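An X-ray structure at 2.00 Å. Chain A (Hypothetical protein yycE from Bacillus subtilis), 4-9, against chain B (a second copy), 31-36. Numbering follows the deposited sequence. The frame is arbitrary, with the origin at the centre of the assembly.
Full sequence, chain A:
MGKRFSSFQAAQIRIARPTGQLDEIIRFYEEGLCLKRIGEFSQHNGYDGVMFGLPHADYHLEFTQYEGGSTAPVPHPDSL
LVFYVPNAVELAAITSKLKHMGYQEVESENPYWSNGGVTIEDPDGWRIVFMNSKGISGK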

# COMPACT_ATOMS: atom_id res chain seq x y z
N ARG A 4 0.74 -16.93 3.86
CA ARG A 4 0.55 -17.49 5.18
C ARG A 4 1.40 -16.67 6.14
O ARG A 4 2.63 -16.80 6.16
CB ARG A 4 0.98 -18.95 5.23
CG ARG A 4 0.41 -19.70 6.42
CD ARG A 4 0.88 -21.15 6.41
NE ARG A 4 2.14 -21.32 7.12
CZ ARG A 4 3.03 -22.28 6.85
NH1 ARG A 4 2.80 -23.15 5.88
NH2 ARG A 4 4.15 -22.37 7.57
N PHE A 5 0.76 -15.80 6.92
CA PHE A 5 1.47 -14.97 7.88
C PHE A 5 1.69 -15.76 9.17
O PHE A 5 1.04 -16.79 9.39
CB PHE A 5 0.67 -13.69 8.19
CG PHE A 5 0.60 -12.73 7.03
CD1 PHE A 5 -0.07 -13.07 5.86
CD2 PHE A 5 1.22 -11.49 7.11
CE1 PHE A 5 -0.11 -12.19 4.77
CE2 PHE A 5 1.19 -10.60 6.03
CZ PHE A 5 0.53 -10.95 4.86
N SER A 6 2.61 -15.29 10.00
CA SER A 6 2.92 -15.96 11.27
C SER A 6 1.75 -15.94 12.25
O SER A 6 1.48 -16.94 12.91
CB SER A 6 4.13 -15.29 11.93
OG SER A 6 5.26 -15.30 11.08
N SER A 7 1.06 -14.81 12.33
CA SER A 7 -0.05 -14.65 13.25
C SER A 7 -1.41 -15.06 12.69
O SER A 7 -2.36 -15.22 13.44
CB SER A 7 -0.13 -13.20 13.72
OG SER A 7 1.10 -12.79 14.31
N PHE A 8 -1.51 -15.23 11.38
CA PHE A 8 -2.80 -15.58 10.79
C PHE A 8 -2.73 -15.91 9.31
O PHE A 8 -1.73 -15.66 8.64
CB PHE A 8 -3.77 -14.43 10.99
CG PHE A 8 -3.27 -13.12 10.45
CD1 PHE A 8 -3.34 -12.84 9.09
CD2 PHE A 8 -2.68 -12.18 11.29
CE1 PHE A 8 -2.84 -11.65 8.57
CE2 PHE A 8 -2.17 -10.99 10.79
CZ PHE A 8 -2.25 -10.73 9.43
N GLN A 9 -3.82 -16.47 8.81
CA GLN A 9 -3.91 -16.82 7.40
C GLN A 9 -4.70 -15.72 6.70
O GLN A 9 -5.87 -15.51 6.98
CB GLN A 9 -4.62 -18.18 7.25
CG GLN A 9 -4.80 -18.65 5.80
CD GLN A 9 -3.48 -18.80 5.05
OE1 GLN A 9 -2.55 -19.45 5.55
NE2 GLN A 9 -3.40 -18.22 3.86
N GLU B 31 6.74 -6.89 16.32
CA GLU B 31 6.28 -7.47 17.57
C GLU B 31 4.77 -7.66 17.58
O GLU B 31 4.26 -8.64 18.14
CB GLU B 31 6.66 -6.59 18.76
CG GLU B 31 8.14 -6.39 18.97
CD GLU B 31 8.43 -5.79 20.34
OE1 GLU B 31 9.46 -5.08 20.48
OE2 GLU B 31 7.64 -6.05 21.28
N GLY B 32 4.05 -6.72 16.98
CA GLY B 32 2.61 -6.81 16.97
C GLY B 32 2.06 -7.78 15.94
O GLY B 32 1.47 -8.80 16.30
N LEU B 33 2.24 -7.45 14.67
CA LEU B 33 1.75 -8.30 13.59
C LEU B 33 2.60 -9.53 13.37
O LEU B 33 2.13 -10.51 12.80
CB LEU B 33 1.69 -7.52 12.28
CG LEU B 33 0.55 -6.52 12.17
CD1 LEU B 33 0.57 -5.87 10.79
CD2 LEU B 33 -0.77 -7.24 12.42
N CYS B 34 3.84 -9.48 13.82
CA CYS B 34 4.76 -10.59 13.63
C CYS B 34 5.06 -10.78 12.15
O CYS B 34 5.06 -11.90 11.64
CB CYS B 34 4.19 -11.88 14.23
SG CYS B 34 4.27 -11.91 16.04
N LEU B 35 5.29 -9.67 11.47
CA LEU B 35 5.66 -9.71 10.06
C LEU B 35 7.16 -9.96 10.12
O LEU B 35 7.84 -9.47 11.02
CB LEU B 35 5.38 -8.37 9.37
CG LEU B 35 3.92 -7.89 9.32
CD1 LEU B 35 3.82 -6.73 8.34
CD2 LEU B 35 3.02 -9.03 8.87
N LYS B 36 7.67 -10.73 9.17
CA LYS B 36 9.09 -11.03 9.15
C LYS B 36 9.91 -9.87 8.60
O LYS B 36 9.56 -9.30 7.56
CB LYS B 36 9.34 -12.30 8.32
CG LYS B 36 10.79 -12.52 7.88
CD LYS B 36 10.96 -13.85 7.13
CE LYS B 36 12.07 -13.80 6.07
NZ LYS B 36 13.42 -13.42 6.58
O HOH W 1 4.43 -12.96 9.09

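What stands out in this contact is that its direct hydrogen bond reaches for the backbone just before the chain leaves helical geometry. Ser A7 OG donates to Leu B33 O at 2.9 Å, and the next residue, Cys B34, is the first to leave helical geometry, with phi and psi of 66° and 43°. Carbonyls near the end of a helix often lack the amide partners that those farther back enjoy, and a hydroxyl from another chain is a natural donor in such a region. Ser A7 holds chi1 in the m well, its CA-to-CB bond pointing toward chain B, and Ser A7 OG also lies 3.2 Å from Cys B34 CB, so the polar bond is made within close packing.

The backbones come nearest at Ser A6 and Cys B34, whose CA atoms are 6.1 Å apart. That spacing leaves room for small side chains: Ser A6 CB and Cys B34 CB, both on bonds directed toward the opposing stretch, sit 4.1 Å from each other. Neither stretch offers a regular strand here, so no ladder of backbone pairs forms. Instead the chain A segment turns on itself, with a weak hydrogen bond from Phe A5 N to Phe A8 O at 3.0 Å spanning the two serines.

A water supplies the second polar link. It accepts from Ser A6 N at 3.1 Å and donates to Cys B34 O at 2.8 Å, joining an amide and a carbonyl too far apart to meet directly. Two successive carbonyls of chain B are thus engaged: Leu B33 O accepts from a side chain, and Cys B34 O accepts from the water that Ser A6 N also binds.

The two phenylalanines that bracket the serines supply the apolar part, each meeting a leucine that neighbors Cys B34 in sequence. Phe A5 CD2 approaches Leu B35 CD2 at 3.5 Å, a tight contact in which the methyl lies at the ring edge, near its plane. The CA-to-CB bond of Leu B35 points away from chain A, yet the end of the side chain comes nearer. Phe A8 CE2 and Leu B33 CD2 make the looser pair, at 4.3 Å, again with the methyl at the ring edge. All four of these residues are buried in the assembly.

The rule to read here is economical: small side chains where the backbones approach, larger apolar ones before and after them, and a water between an amide and a carbonyl that do not meet directly. Together the two stretches bury 256 Å².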